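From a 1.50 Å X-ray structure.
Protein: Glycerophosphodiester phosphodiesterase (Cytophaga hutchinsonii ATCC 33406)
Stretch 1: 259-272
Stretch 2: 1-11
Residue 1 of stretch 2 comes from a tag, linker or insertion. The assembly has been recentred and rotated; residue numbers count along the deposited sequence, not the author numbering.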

# COMPACT_ATOMS: atom_id res chain seq x y z
N ASP A 259 5.71 -14.71 6.26
CA ASP A 259 4.45 -14.59 6.99
C ASP A 259 3.27 -14.05 6.21
O ASP A 259 2.14 -14.02 6.70
CB ASP A 259 4.67 -13.72 8.23
CG ASP A 259 5.78 -14.29 9.12
OD1 ASP A 259 5.45 -15.25 9.83
OD2 ASP A 259 6.93 -13.83 9.03
N GLY A 260 3.54 -13.65 4.97
CA GLY A 260 2.54 -13.05 4.11
C GLY A 260 3.15 -12.73 2.77
O GLY A 260 4.35 -12.80 2.59
N ILE A 261 2.26 -12.25 1.91
CA ILE A 261 2.63 -11.85 0.54
C ILE A 261 1.80 -10.67 0.13
O ILE A 261 0.61 -10.65 0.35
CB ILE A 261 2.37 -12.98 -0.48
CG1 ILE A 261 3.37 -14.11 -0.24
CG2 ILE A 261 2.40 -12.49 -1.99
CD1 ILE A 261 4.77 -13.88 -0.78
N ILE A 262 2.49 -9.68 -0.46
CA ILE A 262 1.86 -8.57 -1.14
C ILE A 262 1.91 -8.89 -2.64
O ILE A 262 2.98 -8.99 -3.20
CB ILE A 262 2.52 -7.22 -0.74
CG1 ILE A 262 2.37 -6.94 0.76
CG2 ILE A 262 2.05 -6.05 -1.71
CD1 ILE A 262 3.45 -6.03 1.28
N THR A 263 0.73 -8.92 -3.26
CA THR A 263 0.62 -9.29 -4.65
C THR A 263 -0.42 -8.51 -5.45
O THR A 263 -1.49 -8.20 -4.94
CB THR A 263 0.25 -10.81 -4.78
OG1 THR A 263 0.16 -11.20 -6.17
CG2 THR A 263 -1.08 -11.19 -4.09
N ASP A 264 -0.08 -8.23 -6.71
CA ASP A 264 -1.04 -7.61 -7.63
C ASP A 264 -2.16 -8.57 -8.04
O ASP A 264 -3.15 -8.12 -8.60
CB ASP A 264 -0.32 -7.11 -8.89
CG ASP A 264 0.52 -5.91 -8.61
OD1 ASP A 264 0.01 -4.98 -7.92
OD2 ASP A 264 1.68 -5.88 -9.06
N TYR A 265 -1.93 -9.88 -7.87
CA TYR A 265 -2.82 -10.94 -8.30
C TYR A 265 -3.26 -11.83 -7.13
O TYR A 265 -2.91 -13.03 -7.02
CB TYR A 265 -2.11 -11.76 -9.39
CG TYR A 265 -1.77 -11.01 -10.63
CD1 TYR A 265 -2.73 -10.82 -11.63
CD2 TYR A 265 -0.54 -10.48 -10.80
CE1 TYR A 265 -2.43 -10.14 -12.79
CE2 TYR A 265 -0.23 -9.75 -11.93
CZ TYR A 265 -1.17 -9.62 -12.94
OH TYR A 265 -0.83 -8.90 -14.05
N PRO A 266 -4.04 -11.25 -6.19
CA PRO A 266 -4.44 -12.02 -5.02
C PRO A 266 -5.31 -13.24 -5.39
O PRO A 266 -5.38 -14.19 -4.61
CB PRO A 266 -5.13 -11.00 -4.14
CG PRO A 266 -5.65 -9.96 -5.07
CD PRO A 266 -4.55 -9.87 -6.14
N ASP A 267 -5.92 -13.23 -6.57
CA ASP A 267 -6.62 -14.39 -7.11
C ASP A 267 -5.75 -15.67 -7.19
O ASP A 267 -6.28 -16.81 -7.16
CB ASP A 267 -7.25 -14.05 -8.47
CG ASP A 267 -6.26 -13.58 -9.51
OD1 ASP A 267 -5.38 -12.78 -9.18
OD2 ASP A 267 -6.41 -13.95 -10.70
N LEU A 268 -4.42 -15.52 -7.24
CA LEU A 268 -3.52 -16.68 -7.23
C LEU A 268 -3.79 -17.60 -6.04
O LEU A 268 -3.65 -18.81 -6.14
CB LEU A 268 -2.04 -16.24 -7.24
CG LEU A 268 -1.55 -15.65 -8.58
CD1 LEU A 268 -0.24 -14.95 -8.48
CD2 LEU A 268 -1.48 -16.71 -9.69
N PHE A 269 -4.19 -17.03 -4.92
CA PHE A 269 -4.37 -17.78 -3.71
C PHE A 269 -5.69 -18.54 -3.68
O PHE A 269 -5.85 -19.38 -2.82
CB PHE A 269 -4.30 -16.86 -2.48
CG PHE A 269 -2.90 -16.43 -2.16
CD1 PHE A 269 -2.07 -17.22 -1.41
CD2 PHE A 269 -2.39 -15.25 -2.63
CE1 PHE A 269 -0.80 -16.82 -1.09
CE2 PHE A 269 -1.12 -14.85 -2.31
CZ PHE A 269 -0.32 -15.61 -1.57
N PHE A 270 -6.63 -18.19 -4.55
CA PHE A 270 -7.98 -18.76 -4.53
C PHE A 270 -8.27 -19.59 -5.80
O PHE A 270 -9.30 -20.23 -5.89
CB PHE A 270 -9.00 -17.63 -4.33
CG PHE A 270 -8.69 -16.82 -3.12
CD1 PHE A 270 -8.97 -17.30 -1.85
CD2 PHE A 270 -7.98 -15.63 -3.23
CE1 PHE A 270 -8.63 -16.57 -0.71
CE2 PHE A 270 -7.66 -14.90 -2.08
CZ PHE A 270 -7.96 -15.37 -0.83
N GLU A 271 -7.31 -19.63 -6.72
CA GLU A 271 -7.27 -20.58 -7.85
C GLU A 271 -7.00 -22.03 -7.40
O GLU A 271 -5.91 -22.36 -6.90
CB GLU A 271 -6.22 -20.14 -8.88
CG GLU A 271 -6.68 -18.96 -9.72
CD GLU A 271 -5.54 -18.23 -10.45
OE1 GLU A 271 -4.46 -18.83 -10.62
OE2 GLU A 271 -5.75 -17.05 -10.85
N LYS A 272 -8.00 -22.89 -7.61
CA LYS A 272 -7.90 -24.31 -7.26
C LYS A 272 -7.12 -25.05 -8.34
O LYS A 272 -5.88 -24.99 -8.41
CB LYS A 272 -9.30 -24.93 -7.05
OXT LYS A 272 -7.72 -25.71 -9.19
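Stretch 2, residues 1-11: GMIQVPASFDI

The two ends of the chain meet here, and the firmest link between them is a short parallel β ladder. Asp10 N donates to Asp259 O at 3.0 Å, and Ile261 N donates to Asp10 O at 2.9 Å, so Asp10 is gripped through both its backbone amide and its carbonyl, the usual pattern of a parallel bridge. Gly260 pairs with Asp10, their CA atoms 4.1 Å apart, and Ile261 pairs with Ile11, with CA atoms 5.4 Å apart. Glycine suits the tight first pair: Gly260 CA lies 3.0 Å from Asp10 O, and an ideal CB built on Gly260 would lie only 2.6 Å from Asp10 O, a clash. The carboxylate of Asp10 is hydrogen-bonded outside the two stretches.

Stretch 2 reaches this strand from an extended N-terminal segment, Met2 to Val5, by way of a type II turn from Pro6 to Phe9, closed by a weak hydrogen bond from Phe9 N to Pro6 O at 3.3 Å. Ser8, at the third position of the turn, has the positive phi of 69° that this turn type requires. Stretch 1 leaves its strand at Thr263 and folds into a 3-10 segment, residues 266–269, that brings Phe269 back beside Ile3.

Water joins the backbones in this second region, where no direct hydrogen bond links the stretches. Water 2 accepts from Ile3 N at 2.8 Å and donates to Leu268 O at 2.7 Å and Glu271 O at 2.6 Å; water 3 donates to Ile3 O at 2.6 Å and Phe269 O at 2.8 Å. Both backbone polar groups of Ile3 are thus satisfied while its side chain points toward stretch 1.

Phe269 is the hub of the packing. Ile3 CD1 lies over one face of its ring and Ile11 CG1 over the opposite face, the latter 3.8 Å from the ring centroid in a CH-π contact. Val5 CG1 meets the ring edge, 3.8 Å from Phe269 CE1, and Phe9 CE2 approaches the same CE1 at 3.9 Å. A flat aromatic ring fits well between branched aliphatic chains. Phe9 in turn covers the glycine: Gly260 CA sits 3.8 Å from its ring centroid, over the face, while Ile261 CG1 packs at the edge, 3.7 Å from Phe9 CZ.

At the exposed end, the long, flexible selenomethionine Met2 brings CE to 3.3 Å from Phe269 O, and its CG lies 3.4 Å from Lys272 CA. Gly1, a tag residue, adds little.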

# COMPACT_ATOMS: atom_id res chain seq x y z
N GLY A 1 -2.30 -27.80 -7.86
CA GLY A 1 -3.57 -27.38 -7.19
C GLY A 1 -3.39 -26.04 -6.50
O GLY A 1 -2.50 -25.27 -6.87
N MSE A 2 -4.20 -25.79 -5.47
CA MSE A 2 -4.18 -24.53 -4.73
C MSE A 2 -2.83 -24.22 -4.09
O MSE A 2 -2.08 -25.14 -3.69
CB MSE A 2 -5.22 -24.55 -3.61
CG MSE A 2 -6.62 -24.29 -4.06
SE MSE A 2 -7.68 -23.62 -2.58
CE MSE A 2 -8.03 -21.79 -3.18
N ILE A 3 -2.52 -22.93 -3.95
CA ILE A 3 -1.37 -22.55 -3.13
C ILE A 3 -1.66 -22.91 -1.68
O ILE A 3 -2.64 -22.46 -1.11
CB ILE A 3 -1.03 -21.03 -3.22
CG1 ILE A 3 -0.59 -20.69 -4.64
CG2 ILE A 3 0.10 -20.68 -2.23
CD1 ILE A 3 -0.42 -19.20 -4.90
N GLN A 4 -0.80 -23.72 -1.07
CA GLN A 4 -0.97 -24.04 0.35
C GLN A 4 -0.34 -22.95 1.22
O GLN A 4 0.84 -22.62 1.04
CB GLN A 4 -0.32 -25.41 0.66
CG GLN A 4 -0.86 -26.55 -0.21
CD GLN A 4 -2.34 -26.79 0.02
OE1 GLN A 4 -2.76 -27.17 1.12
NE2 GLN A 4 -3.16 -26.55 -1.01
N VAL A 5 -1.11 -22.44 2.17
CA VAL A 5 -0.60 -21.40 3.10
C VAL A 5 -0.67 -21.87 4.57
O VAL A 5 -1.64 -22.54 4.95
CB VAL A 5 -1.37 -20.06 2.98
CG1 VAL A 5 -1.21 -19.46 1.59
CG2 VAL A 5 -2.83 -20.24 3.31
N PRO A 6 0.34 -21.50 5.38
CA PRO A 6 0.31 -21.80 6.81
C PRO A 6 -0.77 -21.04 7.54
O PRO A 6 -1.37 -20.10 7.00
CB PRO A 6 1.70 -21.36 7.30
CG PRO A 6 2.16 -20.37 6.33
CD PRO A 6 1.58 -20.77 5.01
N ALA A 7 -1.00 -21.44 8.79
CA ALA A 7 -1.95 -20.77 9.64
C ALA A 7 -1.53 -19.31 9.82
O ALA A 7 -0.33 -19.00 9.96
CB ALA A 7 -2.04 -21.46 11.00
N SER A 8 -2.52 -18.43 9.79
CA SER A 8 -2.30 -17.01 10.04
C SER A 8 -1.51 -16.29 8.96
O SER A 8 -1.04 -15.20 9.23
CB SER A 8 -1.60 -16.81 11.39
OG SER A 8 -2.36 -17.44 12.43
N PHE A 9 -1.38 -16.88 7.78
CA PHE A 9 -0.68 -16.25 6.66
C PHE A 9 -1.45 -15.00 6.19
O PHE A 9 -2.70 -15.05 6.08
CB PHE A 9 -0.59 -17.26 5.53
CG PHE A 9 0.45 -16.91 4.48
CD1 PHE A 9 1.80 -17.10 4.71
CD2 PHE A 9 0.06 -16.38 3.25
CE1 PHE A 9 2.73 -16.82 3.71
CE2 PHE A 9 1.00 -16.10 2.27
CZ PHE A 9 2.32 -16.31 2.49
N ASP A 10 -0.71 -13.95 5.85
CA ASP A 10 -1.33 -12.67 5.46
C ASP A 10 -1.29 -12.50 3.94
O ASP A 10 -0.25 -12.17 3.38
CB ASP A 10 -0.60 -11.53 6.16
CG ASP A 10 -1.28 -10.22 6.00
OD1 ASP A 10 -2.33 -10.15 5.32
OD2 ASP A 10 -0.76 -9.24 6.58
N ILE A 11 -2.42 -12.76 3.28
CA ILE A 11 -2.61 -12.52 1.85
C ILE A 11 -3.04 -11.06 1.68
O ILE A 11 -4.13 -10.71 2.06
CB ILE A 11 -3.70 -13.44 1.24
CG1 ILE A 11 -3.29 -14.90 1.37
CG2 ILE A 11 -3.97 -13.09 -0.21
CD1 ILE A 11 -4.43 -15.87 1.14
O HOH W 1 -3.23 -22.83 -8.27
O HOH W 2 -4.29 -21.25 -5.23
O HOH W 3 -4.02 -20.25 -0.90